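Local coordinates for protein putative prephenate dehydratase (Streptococcus mutans, PDB 4LUB) that probably catalyses the decarboxylating dehydration of prephenate to phenylpyruvate, a step of L-phenylalanine biosynthesis, at residues Met3-Leu8 / Pro24-Leu29; Glu75-Ile80 / Phe175-Asp180; Ser213-Arg218 / Phe253-Leu258. One frame throughout, in Å; residues are numbered along the deposited sequence.

Contact 1: Met3-Leu8 / Pro24-Leu29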
ATOM      1  N   MET B   3     -12.157   3.517 -31.458  1.00 94.04           N
ATOM      2  CA  MET B   3     -13.570   3.404 -31.814  1.00 86.62           C
ATOM      3  C   MET B   3     -14.437   3.022 -30.615  1.00 72.64           C
ATOM      4  O   MET B   3     -15.309   3.780 -30.209  1.00 71.85           O
ATOM      5  CB  MET B   3     -13.759   2.383 -32.932  1.00 93.73           C
ATOM      6  CG  MET B   3     -14.310   2.958 -34.218  1.00 98.32           C
ATOM      7  SD  MET B   3     -14.579   1.642 -35.397  1.00127.32           S
ATOM      8  CE  MET B   3     -14.631   2.562 -36.924  1.00 97.91           C
ATOM      9  N   LYS B   4     -14.208   1.823 -30.082  1.00 59.95           N
ATOM     10  CA  LYS B   4     -14.940   1.304 -28.919  1.00 51.95           C
ATOM     11  C   LYS B   4     -14.151   1.399 -27.617  1.00 45.07           C
ATOM     12  O   LYS B   4     -12.950   1.153 -27.591  1.00 42.19           O
ATOM     13  CB  LYS B   4     -15.356  -0.149 -29.155  1.00 51.23           C
ATOM     14  CG  LYS B   4     -16.200  -0.316 -30.413  1.00 52.82           C
ATOM     15  CD  LYS B   4     -16.696  -1.749 -30.611  1.00 53.89           C
ATOM     16  CE  LYS B   4     -17.982  -1.789 -31.443  1.00 56.32           C
ATOM     17  NZ  LYS B   4     -18.544  -3.172 -31.480  1.00 56.65           N
ATOM     18  N   ILE B   5     -14.833   1.779 -26.546  1.00 45.83           N
ATOM     19  CA  ILE B   5     -14.200   1.945 -25.252  1.00 42.07           C
ATOM     20  C   ILE B   5     -14.902   1.196 -24.129  1.00 39.21           C
ATOM     21  O   ILE B   5     -16.111   1.321 -23.948  1.00 42.72           O
ATOM     22  CB  ILE B   5     -14.122   3.427 -24.878  1.00 43.97           C
ATOM     23  CG1 ILE B   5     -12.899   4.066 -25.528  1.00 42.48           C
ATOM     24  CG2 ILE B   5     -13.883   3.586 -23.402  1.00 44.72           C
ATOM     25  CD1 ILE B   5     -13.131   4.642 -26.871  1.00 41.91           C
ATOM     26  N   ALA B   6     -14.129   0.401 -23.395  1.00 35.54           N
ATOM     27  CA  ALA B   6     -14.639  -0.317 -22.232  1.00 33.18           C
ATOM     28  C   ALA B   6     -14.490   0.515 -20.965  1.00 33.32           C
ATOM     29  O   ALA B   6     -13.470   1.183 -20.768  1.00 33.40           O
ATOM     30  CB  ALA B   6     -13.915  -1.640 -22.066  1.00 33.50           C
ATOM     31  N   TYR B   7     -15.496   0.458 -20.100  1.00 32.49           N
ATOM     32  CA  TYR B   7     -15.441   1.155 -18.822  1.00 35.89           C
ATOM     33  C   TYR B   7     -16.091   0.294 -17.753  1.00 35.27           C
ATOM     34  O   TYR B   7     -16.801  -0.662 -18.067  1.00 35.78           O
ATOM     35  CB  TYR B   7     -16.115   2.532 -18.896  1.00 36.61           C
ATOM     36  CG  TYR B   7     -17.611   2.505 -19.163  1.00 40.06           C
ATOM     37  CD1 TYR B   7     -18.103   2.506 -20.460  1.00 42.19           C
ATOM     38  CD2 TYR B   7     -18.524   2.476 -18.116  1.00 41.04           C
ATOM     39  CE1 TYR B   7     -19.468   2.481 -20.714  1.00 46.41           C
ATOM     40  CE2 TYR B   7     -19.894   2.449 -18.357  1.00 44.67           C
ATOM     41  CZ  TYR B   7     -20.358   2.452 -19.660  1.00 45.01           C
ATOM     42  OH  TYR B   7     -21.709   2.428 -19.913  1.00 44.55           O
ATOM     43  N   LEU B   8     -15.827   0.618 -16.493  1.00 32.86           N
ATOM     44  CA  LEU B   8     -16.428  -0.108 -15.392  1.00 35.35           C
ATOM     45  C   LEU B   8     -17.888   0.310 -15.269  1.00 41.63           C
ATOM     46  O   LEU B   8     -18.198   1.469 -14.973  1.00 40.98           O
ATOM     47  CB  LEU B   8     -15.657   0.154 -14.093  1.00 35.16           C
ATOM     48  CG  LEU B   8     -16.252  -0.412 -12.802  1.00 39.71           C
ATOM     49  CD1 LEU B   8     -16.271  -1.928 -12.853  1.00 43.00           C
ATOM     50  CD2 LEU B   8     -15.452   0.054 -11.601  1.00 37.33           C
ATOM     51  N   PRO B  24     -15.388  11.416 -26.274  1.00 49.52           N
ATOM     52  CA  PRO B  24     -16.776  11.859 -26.442  1.00 51.08           C
ATOM     53  C   PRO B  24     -17.433  11.365 -27.735  1.00 51.03           C
ATOM     54  O   PRO B  24     -18.656  11.225 -27.768  1.00 52.41           O
ATOM     55  CB  PRO B  24     -16.653  13.387 -26.450  1.00 52.83           C
ATOM     56  CG  PRO B  24     -15.253  13.654 -26.898  1.00 52.70           C
ATOM     57  CD  PRO B  24     -14.433  12.538 -26.322  1.00 50.55           C
ATOM     58  N   ALA B  25     -16.638  11.113 -28.773  1.00 50.66           N
ATOM     59  CA  ALA B  25     -17.159  10.647 -30.063  1.00 49.10           C
ATOM     60  C   ALA B  25     -17.253   9.127 -30.209  1.00 49.80           C
ATOM     61  O   ALA B  25     -17.526   8.625 -31.298  1.00 50.46           O
ATOM     62  CB  ALA B  25     -16.306  11.201 -31.189  1.00 48.13           C
ATOM     63  N   ALA B  26     -17.053   8.388 -29.125  1.00 46.35           N
ATOM     64  CA  ALA B  26     -16.797   6.956 -29.249  1.00 45.54           C
ATOM     65  C   ALA B  26     -17.929   6.081 -28.711  1.00 39.91           C
ATOM     66  O   ALA B  26     -18.811   6.545 -27.994  1.00 40.69           O
ATOM     67  CB  ALA B  26     -15.488   6.605 -28.552  1.00 43.92           C
ATOM     68  N   ASP B  27     -17.898   4.810 -29.090  1.00 39.95           N
ATOM     69  CA  ASP B  27     -18.855   3.830 -28.591  1.00 47.01           C
ATOM     70  C   ASP B  27     -18.354   3.254 -27.278  1.00 44.28           C
ATOM     71  O   ASP B  27     -17.309   2.613 -27.236  1.00 45.48           O
ATOM     72  CB  ASP B  27     -19.076   2.714 -29.616  1.00 53.43           C
ATOM     73  CG  ASP B  27     -20.231   1.790 -29.243  1.00 59.92           C
ATOM     74  OD1 ASP B  27     -21.002   2.126 -28.310  1.00 63.83           O
ATOM     75  OD2 ASP B  27     -20.382   0.732 -29.901  1.00 60.45           O
ATOM     76  N   LEU B  28     -19.093   3.506 -26.203  1.00 41.95           N
ATOM     77  CA  LEU B  28     -18.632   3.151 -24.867  1.00 40.23           C
ATOM     78  C   LEU B  28     -19.378   1.917 -24.374  1.00 42.75           C
ATOM     79  O   LEU B  28     -20.600   1.921 -24.286  1.00 42.65           O
ATOM     80  CB  LEU B  28     -18.835   4.306 -23.887  1.00 37.95           C
ATOM     81  CG  LEU B  28     -18.385   5.709 -24.281  1.00 38.20           C
ATOM     82  CD1 LEU B  28     -18.710   6.710 -23.176  1.00 35.59           C
ATOM     83  CD2 LEU B  28     -16.905   5.751 -24.625  1.00 36.56           C
ATOM     84  N   LEU B  29     -18.634   0.854 -24.079  1.00 43.01           N
ATOM     85  CA  LEU B  29     -19.240  -0.406 -23.670  1.00 45.09           C
ATOM     86  C   LEU B  29     -18.925  -0.738 -22.225  1.00 43.74           C
ATOM     87  O   LEU B  29     -17.773  -0.735 -21.826  1.00 43.86           O
ATOM     88  CB  LEU B  29     -18.772  -1.558 -24.566  1.00 48.66           C
ATOM     89  CG  LEU B  29     -18.578  -1.294 -26.058  1.00 52.79           C
ATOM     90  CD1 LEU B  29     -17.975  -2.510 -26.744  1.00 52.41           C
ATOM     91  CD2 LEU B  29     -19.889  -0.896 -26.723  1.00 55.12           C
TER
HETATM   92  O   HOH W   1     -22.553   2.795 -22.431  1.00 42.92           O

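Contact 2: Glu75-Ile80 / Phe175-Asp180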
ATOM      1  N   GLU B  75      -0.743  -0.398 -21.087  1.00 26.91           N
ATOM      2  CA  GLU B  75      -0.268   0.738 -20.293  1.00 26.73           C
ATOM      3  C   GLU B  75      -1.325   1.798 -20.023  1.00 25.80           C
ATOM      4  O   GLU B  75      -2.237   1.996 -20.826  1.00 22.95           O
ATOM      5  CB  GLU B  75       0.938   1.405 -20.960  1.00 30.80           C
ATOM      6  CG  GLU B  75       2.152   0.513 -21.095  1.00 37.68           C
ATOM      7  CD  GLU B  75       3.346   1.238 -21.692  1.00 46.17           C
ATOM      8  OE1 GLU B  75       3.270   2.474 -21.870  1.00 46.52           O
ATOM      9  OE2 GLU B  75       4.366   0.573 -21.974  1.00 51.51           O
ATOM     10  N   ALA B  76      -1.222   2.455 -18.870  1.00 23.84           N
ATOM     11  CA  ALA B  76      -1.908   3.729 -18.682  1.00 25.06           C
ATOM     12  C   ALA B  76      -1.390   4.781 -19.678  1.00 22.34           C
ATOM     13  O   ALA B  76      -0.183   5.015 -19.780  1.00 21.86           O
ATOM     14  CB  ALA B  76      -1.740   4.207 -17.254  1.00 25.67           C
ATOM     15  N   VAL B  77      -2.295   5.390 -20.434  1.00 23.41           N
ATOM     16  CA  VAL B  77      -1.897   6.389 -21.427  1.00 22.91           C
ATOM     17  C   VAL B  77      -2.502   7.766 -21.145  1.00 25.93           C
ATOM     18  O   VAL B  77      -2.158   8.751 -21.795  1.00 27.31           O
ATOM     19  CB  VAL B  77      -2.263   5.932 -22.862  1.00 26.46           C
ATOM     20  CG1 VAL B  77      -1.427   4.730 -23.251  1.00 23.69           C
ATOM     21  CG2 VAL B  77      -3.762   5.625 -22.984  1.00 21.43           C
ATOM     22  N   ALA B  78      -3.402   7.823 -20.170  1.00 27.24           N
ATOM     23  CA  ALA B  78      -3.941   9.085 -19.679  1.00 25.71           C
ATOM     24  C   ALA B  78      -4.560   8.870 -18.303  1.00 23.68           C
ATOM     25  O   ALA B  78      -5.108   7.799 -18.024  1.00 24.20           O
ATOM     26  CB  ALA B  78      -4.977   9.651 -20.646  1.00 24.47           C
ATOM     27  N   GLU B  79      -4.482   9.890 -17.453  1.00 23.78           N
ATOM     28  CA  GLU B  79      -5.148   9.867 -16.156  1.00 27.30           C
ATOM     29  C   GLU B  79      -6.167  11.000 -16.012  1.00 24.42           C
ATOM     30  O   GLU B  79      -5.859  12.147 -16.312  1.00 21.29           O
ATOM     31  CB  GLU B  79      -4.116   9.966 -15.033  1.00 23.64           C
ATOM     32  CG  GLU B  79      -4.699   9.849 -13.636  1.00 21.26           C
ATOM     33  CD  GLU B  79      -3.630   9.967 -12.572  1.00 19.75           C
ATOM     34  OE1 GLU B  79      -2.722   9.119 -12.570  1.00 19.26           O
ATOM     35  OE2 GLU B  79      -3.732  10.848 -11.697  1.00 21.96           O
ATOM     36  N   ILE B  80      -7.375  10.670 -15.558  1.00 24.65           N
ATOM     37  CA  ILE B  80      -8.389  11.684 -15.253  1.00 27.24           C
ATOM     38  C   ILE B  80      -8.776  11.599 -13.784  1.00 27.42           C
ATOM     39  O   ILE B  80      -9.136  10.533 -13.288  1.00 28.36           O
ATOM     40  CB  ILE B  80      -9.647  11.549 -16.144  1.00 29.06           C
ATOM     41  CG1 ILE B  80      -9.281  11.807 -17.605  1.00 29.77           C
ATOM     42  CG2 ILE B  80     -10.718  12.557 -15.721  1.00 27.10           C
ATOM     43  CD1 ILE B  80     -10.241  11.187 -18.609  1.00 31.90           C
ATOM     44  N   PHE B 175      -8.491   7.918 -12.263  1.00 21.80           N
ATOM     45  CA  PHE B 175      -8.905   6.919 -13.246  1.00 23.33           C
ATOM     46  C   PHE B 175      -7.838   6.885 -14.325  1.00 24.29           C
ATOM     47  O   PHE B 175      -7.295   7.920 -14.704  1.00 25.30           O
ATOM     48  CB  PHE B 175     -10.279   7.231 -13.879  1.00 23.44           C
ATOM     49  CG  PHE B 175     -11.427   7.243 -12.906  1.00 24.94           C
ATOM     50  CD1 PHE B 175     -11.628   8.312 -12.048  1.00 25.75           C
ATOM     51  CD2 PHE B 175     -12.306   6.174 -12.852  1.00 24.58           C
ATOM     52  CE1 PHE B 175     -12.690   8.310 -11.156  1.00 27.73           C
ATOM     53  CE2 PHE B 175     -13.362   6.161 -11.959  1.00 24.77           C
ATOM     54  CZ  PHE B 175     -13.554   7.229 -11.105  1.00 26.24           C
ATOM     55  N   TRP B 176      -7.505   5.685 -14.778  1.00 22.46           N
ATOM     56  CA  TRP B 176      -6.608   5.529 -15.904  1.00 24.58           C
ATOM     57  C   TRP B 176      -7.308   5.122 -17.190  1.00 27.71           C
ATOM     58  O   TRP B 176      -8.212   4.287 -17.189  1.00 27.93           O
ATOM     59  CB  TRP B 176      -5.521   4.509 -15.563  1.00 24.69           C
ATOM     60  CG  TRP B 176      -4.429   5.081 -14.730  1.00 20.89           C
ATOM     61  CD1 TRP B 176      -4.274   6.390 -14.360  1.00 20.18           C
ATOM     62  CD2 TRP B 176      -3.341   4.363 -14.148  1.00 18.08           C
ATOM     63  NE1 TRP B 176      -3.144   6.527 -13.584  1.00 22.89           N
ATOM     64  CE2 TRP B 176      -2.549   5.298 -13.451  1.00 20.12           C
ATOM     65  CE3 TRP B 176      -2.952   3.017 -14.160  1.00 21.00           C
ATOM     66  CZ2 TRP B 176      -1.400   4.932 -12.758  1.00 21.88           C
ATOM     67  CZ3 TRP B 176      -1.808   2.653 -13.477  1.00 21.97           C
ATOM     68  CH2 TRP B 176      -1.042   3.610 -12.782  1.00 20.52           C
ATOM     69  N   VAL B 177      -6.870   5.732 -18.285  1.00 25.79           N
ATOM     70  CA  VAL B 177      -7.192   5.248 -19.607  1.00 23.29           C
ATOM     71  C   VAL B 177      -6.079   4.301 -20.016  1.00 23.47           C
ATOM     72  O   VAL B 177      -4.914   4.687 -20.097  1.00 24.01           O
ATOM     73  CB  VAL B 177      -7.335   6.394 -20.634  1.00 25.54           C
ATOM     74  CG1 VAL B 177      -7.685   5.839 -21.998  1.00 25.33           C
ATOM     75  CG2 VAL B 177      -8.377   7.406 -20.171  1.00 25.26           C
ATOM     76  N   LEU B 178      -6.443   3.041 -20.202  1.00 24.04           N
ATOM     77  CA  LEU B 178      -5.503   2.014 -20.627  1.00 25.08           C
ATOM     78  C   LEU B 178      -5.588   1.769 -22.119  1.00 31.58           C
ATOM     79  O   LEU B 178      -6.675   1.662 -22.677  1.00 32.82           O
ATOM     80  CB  LEU B 178      -5.749   0.700 -19.872  1.00 25.28           C
ATOM     81  CG  LEU B 178      -5.499   0.498 -18.373  1.00 29.94           C
ATOM     82  CD1 LEU B 178      -5.062   1.754 -17.644  1.00 31.36           C
ATOM     83  CD2 LEU B 178      -6.643  -0.235 -17.666  1.00 28.62           C
ATOM     84  N   GLY B 179      -4.429   1.648 -22.751  1.00 33.73           N
ATOM     85  CA  GLY B 179      -4.375   1.319 -24.158  1.00 39.74           C
ATOM     86  C   GLY B 179      -2.960   1.300 -24.683  1.00 45.74           C
ATOM     87  O   GLY B 179      -2.004   1.065 -23.941  1.00 48.24           O
ATOM     88  N   ASP B 180      -2.830   1.546 -25.978  1.00 51.53           N
ATOM     89  CA  ASP B 180      -1.566   1.360 -26.669  1.00 55.94           C
ATOM     90  C   ASP B 180      -1.069   2.708 -27.193  1.00 51.81           C
ATOM     91  O   ASP B 180       0.123   2.892 -27.422  1.00 52.02           O
ATOM     92  CB  ASP B 180      -1.730   0.340 -27.804  1.00 66.06           C
ATOM     93  CG  ASP B 180      -0.472   0.168 -28.638  1.00 73.13           C
ATOM     94  OD1 ASP B 180       0.636   0.412 -28.115  1.00 74.99           O
ATOM     95  OD2 ASP B 180      -0.590  -0.228 -29.820  1.00 75.37           O
TER

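Contact 3: Ser213-Arg218 / Phe253-Leu258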
ATOM      1  N   SER B 213      16.716   6.117  -4.306  1.00 22.64           N
ATOM      2  CA  SER B 213      17.865   7.029  -4.431  1.00 26.16           C
ATOM      3  C   SER B 213      18.193   7.346  -5.883  1.00 26.06           C
ATOM      4  O   SER B 213      18.614   8.456  -6.212  1.00 26.67           O
ATOM      5  CB  SER B 213      19.100   6.444  -3.742  1.00 30.14           C
ATOM      6  OG  SER B 213      18.887   6.332  -2.342  1.00 33.99           O
ATOM      7  N   THR B 214      17.993   6.353  -6.741  1.00 28.44           N
ATOM      8  CA  THR B 214      18.222   6.474  -8.174  1.00 25.46           C
ATOM      9  C   THR B 214      17.466   7.668  -8.765  1.00 25.62           C
ATOM     10  O   THR B 214      18.002   8.430  -9.571  1.00 25.93           O
ATOM     11  CB  THR B 214      17.793   5.186  -8.900  1.00 31.25           C
ATOM     12  OG1 THR B 214      18.625   4.093  -8.482  1.00 33.58           O
ATOM     13  CG2 THR B 214      17.912   5.359 -10.382  1.00 30.00           C
ATOM     14  N   PHE B 215      16.207   7.808  -8.373  1.00 22.32           N
ATOM     15  CA  PHE B 215      15.387   8.934  -8.790  1.00 22.09           C
ATOM     16  C   PHE B 215      15.653  10.175  -7.954  1.00 22.17           C
ATOM     17  O   PHE B 215      15.647  11.298  -8.467  1.00 21.68           O
ATOM     18  CB  PHE B 215      13.906   8.563  -8.720  1.00 21.29           C
ATOM     19  CG  PHE B 215      13.488   7.557  -9.754  1.00 22.32           C
ATOM     20  CD1 PHE B 215      13.610   6.199  -9.510  1.00 26.77           C
ATOM     21  CD2 PHE B 215      12.973   7.974 -10.971  1.00 21.51           C
ATOM     22  CE1 PHE B 215      13.227   5.272 -10.468  1.00 28.17           C
ATOM     23  CE2 PHE B 215      12.588   7.051 -11.933  1.00 25.62           C
ATOM     24  CZ  PHE B 215      12.717   5.702 -11.675  1.00 25.52           C
ATOM     25  N   ALA B 216      15.848   9.961  -6.655  1.00 18.74           N
ATOM     26  CA  ALA B 216      16.084  11.049  -5.718  1.00 19.34           C
ATOM     27  C   ALA B 216      17.297  11.909  -6.058  1.00 21.60           C
ATOM     28  O   ALA B 216      17.188  13.136  -6.102  1.00 23.87           O
ATOM     29  CB  ALA B 216      16.227  10.495  -4.300  1.00 21.01           C
ATOM     30  N   TRP B 217      18.449  11.286  -6.297  1.00 18.57           N
ATOM     31  CA  TRP B 217      19.648  12.082  -6.570  1.00 18.48           C
ATOM     32  C   TRP B 217      19.483  12.906  -7.841  1.00 22.12           C
ATOM     33  O   TRP B 217      20.059  13.983  -7.943  1.00 22.48           O
ATOM     34  CB  TRP B 217      20.933  11.208  -6.597  1.00 20.85           C
ATOM     35  CG  TRP B 217      21.277  10.387  -7.850  1.00 19.49           C
ATOM     36  CD1 TRP B 217      21.144   9.033  -7.998  1.00 15.31           C
ATOM     37  CD2 TRP B 217      21.834  10.869  -9.090  1.00 21.14           C
ATOM     38  NE1 TRP B 217      21.571   8.643  -9.255  1.00 20.09           N
ATOM     39  CE2 TRP B 217      21.991   9.749  -9.942  1.00 20.71           C
ATOM     40  CE3 TRP B 217      22.194  12.132  -9.567  1.00 20.09           C
ATOM     41  CZ2 TRP B 217      22.508   9.859 -11.232  1.00 20.93           C
ATOM     42  CZ3 TRP B 217      22.706  12.236 -10.858  1.00 22.11           C
ATOM     43  CH2 TRP B 217      22.854  11.108 -11.672  1.00 18.48           C
ATOM     44  N   ARG B 218      18.638  12.454  -8.769  1.00 20.90           N
ATOM     45  CA  ARG B 218      18.394  13.219  -9.990  1.00 18.34           C
ATOM     46  C   ARG B 218      17.311  14.276  -9.784  1.00 20.60           C
ATOM     47  O   ARG B 218      16.976  15.013 -10.710  1.00 23.64           O
ATOM     48  CB  ARG B 218      17.976  12.299 -11.151  1.00 23.32           C
ATOM     49  CG  ARG B 218      18.941  11.164 -11.468  1.00 23.60           C
ATOM     50  CD  ARG B 218      18.478  10.376 -12.692  1.00 21.85           C
ATOM     51  NE  ARG B 218      19.583   9.667 -13.335  1.00 20.58           N
ATOM     52  CZ  ARG B 218      20.077   8.503 -12.925  1.00 19.24           C
ATOM     53  NH1 ARG B 218      19.560   7.873 -11.874  1.00 20.38           N
ATOM     54  NH2 ARG B 218      21.085   7.960 -13.579  1.00 17.86           N
ATOM     55  N   PHE B 253      17.423   7.763 -18.038  1.00 22.00           N
ATOM     56  CA  PHE B 253      18.671   7.400 -17.370  1.00 23.58           C
ATOM     57  C   PHE B 253      18.431   6.765 -16.002  1.00 19.95           C
ATOM     58  O   PHE B 253      19.115   5.809 -15.638  1.00 21.00           O
ATOM     59  CB  PHE B 253      19.609   8.615 -17.242  1.00 21.75           C
ATOM     60  CG  PHE B 253      20.069   9.168 -18.572  1.00 24.24           C
ATOM     61  CD1 PHE B 253      20.812   8.381 -19.433  1.00 22.29           C
ATOM     62  CD2 PHE B 253      19.794  10.473 -18.937  1.00 16.15           C
ATOM     63  CE1 PHE B 253      21.239   8.870 -20.653  1.00 25.05           C
ATOM     64  CE2 PHE B 253      20.231  10.973 -20.152  1.00 22.08           C
ATOM     65  CZ  PHE B 253      20.952  10.173 -21.008  1.00 24.17           C
ATOM     66  N   ALA B 254      17.495   7.317 -15.235  1.00 19.58           N
ATOM     67  CA  ALA B 254      17.088   6.696 -13.972  1.00 21.31           C
ATOM     68  C   ALA B 254      16.746   5.213 -14.154  1.00 21.74           C
ATOM     69  O   ALA B 254      17.238   4.362 -13.412  1.00 19.31           O
ATOM     70  CB  ALA B 254      15.907   7.439 -13.362  1.00 21.74           C
ATOM     71  N   LEU B 255      15.903   4.914 -15.140  1.00 18.30           N
ATOM     72  CA  LEU B 255      15.542   3.523 -15.458  1.00 20.77           C
ATOM     73  C   LEU B 255      16.737   2.667 -15.859  1.00 22.68           C
ATOM     74  O   LEU B 255      16.824   1.503 -15.467  1.00 21.49           O
ATOM     75  CB  LEU B 255      14.493   3.465 -16.574  1.00 19.52           C
ATOM     76  CG  LEU B 255      13.180   4.189 -16.287  1.00 24.45           C
ATOM     77  CD1 LEU B 255      12.292   4.207 -17.515  1.00 26.47           C
ATOM     78  CD2 LEU B 255      12.468   3.523 -15.113  1.00 26.52           C
ATOM     79  N   GLU B 256      17.626   3.223 -16.682  1.00 21.35           N
ATOM     80  CA  GLU B 256      18.889   2.557 -17.012  1.00 21.24           C
ATOM     81  C   GLU B 256      19.702   2.210 -15.762  1.00 21.43           C
ATOM     82  O   GLU B 256      20.229   1.103 -15.651  1.00 21.54           O
ATOM     83  CB  GLU B 256      19.729   3.410 -17.973  1.00 25.27           C
ATOM     84  CG  GLU B 256      19.125   3.568 -19.363  1.00 28.72           C
ATOM     85  CD  GLU B 256      20.051   4.287 -20.335  1.00 37.04           C
ATOM     86  OE1 GLU B 256      21.244   4.463 -20.020  1.00 37.92           O
ATOM     87  OE2 GLU B 256      19.574   4.709 -21.408  1.00 44.57           O
ATOM     88  N   GLU B 257      19.826   3.151 -14.831  1.00 21.17           N
ATOM     89  CA  GLU B 257      20.521   2.862 -13.576  1.00 20.72           C
ATOM     90  C   GLU B 257      19.860   1.734 -12.761  1.00 20.84           C
ATOM     91  O   GLU B 257      20.556   0.895 -12.191  1.00 22.25           O
ATOM     92  CB  GLU B 257      20.658   4.123 -12.709  1.00 17.85           C
ATOM     93  CG  GLU B 257      21.645   3.905 -11.558  1.00 20.98           C
ATOM     94  CD  GLU B 257      21.951   5.142 -10.727  1.00 21.85           C
ATOM     95  OE1 GLU B 257      21.471   6.258 -11.045  1.00 19.89           O
ATOM     96  OE2 GLU B 257      22.670   4.976  -9.721  1.00 22.75           O
ATOM     97  N   LEU B 258      18.535   1.735 -12.667  1.00 19.97           N
ATOM     98  CA  LEU B 258      17.831   0.609 -12.045  1.00 21.80           C
ATOM     99  C   LEU B 258      18.292  -0.730 -12.621  1.00 23.19           C
ATOM    100  O   LEU B 258      18.681  -1.639 -11.875  1.00 24.53           O
ATOM    101  CB  LEU B 258      16.317   0.749 -12.205  1.00 20.61           C
ATOM    102  CG  LEU B 258      15.637   1.876 -11.430  1.00 23.09           C
ATOM    103  CD1 LEU B 258      14.126   1.737 -11.518  1.00 20.39           C
ATOM    104  CD2 LEU B 258      16.071   1.856  -9.977  1.00 23.44           C
TER

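Contact 1: Met3-Leu8 / Pro24-Leu29
The side chains of I5 and L28 lie side by side on one face of the sheet where strands 4-8 and 27-31 pair, and point the same way, with CD2 of L28 set against CB of I5 at 3.6 Å and also touching its CG2. The CG1-CD1 arm of I5 turns to A26: CD1 meets CB of A26 at 3.5 Å, tighter than an ordinary carbon contact. The A26 methyl, turned toward the neighbouring strand, touches both I5 CD1 and, at 3.3 Å, M3 O. Y7 lies against L28 CB, its ring edge following the L28 backbone. Its CG stands between the backbone N and the carbonyl carbon (chi1 65°), and the ring brings CE1 to within 3.7 Å of L28 CB, while the carbonyl carbon of L28 lies at the ring edge. A water in the ring plane joins Y7 OH to L28 O.

The strands run parallel, as the two arms of a right-handed beta-alpha-beta crossover whose connection is helix 14-22. Their ladder starts with D27 N to M3 O and I5 N to D27 O; L29 N then reaches I5 O at 2.6 Å, and Y7 N bonds to L29 O. The helix packs on the face carrying Y7 and L28, through A19 and L20, and H16 stacks on the Y7 ring. On the opposite face K4 runs beside D27, yet K4 NZ stays 4.6 Å from D27 OD2, beyond a salt bridge. Further along that face, L29 crosses K4 obliquely and sets CD1 4.1 Å from K4 CD.

Contact 2: Glu75-Ile80 / Phe175-Asp180
A classic beta bulge interrupts the antiparallel pairing of 75-80 with 175-180, where V77 and A78 both face V177. The carbonyl oxygen of V177 takes an almost straight bond from V77 N (2.7 Å, N-H...O angle 177°) and a weak one from A78 N, so the extra residue is absorbed around a single acceptor. Ahead of the bulge G179 N bonds to E75 O; beyond it V177 N bonds to A78 O, and I80 and F175 exchange a reciprocal pair of backbone bonds.

On the face shared by A76, E79, W176 and L178, the indole of W176 is held at its face and at its edge. CB of A76 sits over the six-membered ring, 3.8 Å from the centroid in a CH-pi contact and displaced toward the rim. At the edge, W176 NE1 donates to E79 OE1 at 2.8 Å; the oxygen is close to the ring plane and is met on its anti side, with NE1 27° out of the carboxylate plane. E79 CG is anti to the backbone N (chi1 -176°), which places it at the indole edge, 3.6 Å from W176 CD1. The same OE1 forms a salt bridge with R174, so a buried carboxylate oxygen has both an indole and a guanidinium partner. On the other face V177 CB packs against A78 CB at 4.0 Å; at the bulge V77 CG2 comes 3.2 Å from V177 O and also meets V177 CG1.

Strands 48-55 and 264-274 flank the pair in the sheet, Y271 and F65 meet the W176 ring, and V18 of helix 14-22 packs on I80 and F175.

Contact 3: Ser213-Arg218 / Phe253-Leu258
With CG anti to the backbone N (chi1 -167°) and an extended chain beyond it, E257 carries its carboxylate across to R218 and W217. W217 CG stands between its backbone N and carbonyl carbon (chi1 80°), and the indole presents its NE1 edge to E257. OE1 of E257 accepts from two residues: R218 NH1 in a 2.6 Å salt bridge, nearly along the C-O axis, and W217 NE1 at 3.0 Å, on the syn lone pair. A further bond from R218 NH2 is weak. NH1 also donates to T214 O, which ties the guanidinium to the carbonyl of T214 in helix 208-216.

That guanidinium is sandwiched. W217 CZ2 lies over the centre of one face, and CA of A254 stands 3.4 Å above the other, toward the rim. The contact joins the C-terminal region of helix 208-216 to helix 248-261, the two helices of the ACT domain, packed side by side on one face of its antiparallel sheet.

Deeper in, the methyl of A254 rests over the F215 ring, 3.9 Å from its centroid in a CH-pi contact. L258 CD1 and L255 CD2 approach the edge of the same ring, the former 3.8 Å from F215 CE1. F215 also stacks with F243, and L196 of strand 189-199 touches both F215 and L255. T214 CG2 meets A254 O at 3.3 Å, while T214 OG1 is bonded to K210 O within its own helix.

Overall arrangement
The three contacts come in series along the chain. Contacts 1 and 2 both lie within the prephenate dehydratase part and belong to one mixed beta-sheet; their centres are about 13 Å apart, and strand 48-55 joins them, pairing with 4-8 on one side and 172-179 on the other. Contact 3 belongs to the ACT domain, its centre about 24 Å from that of contact 2 and about 37 Å from that of contact 1, on the opposite side of the chain's centre from contact 1. Strand 264-274 pairs with both 75-83 and 189-199, so one continuous sheet runs from the dehydratase part, the probable catalytic portion, into the ACT domain.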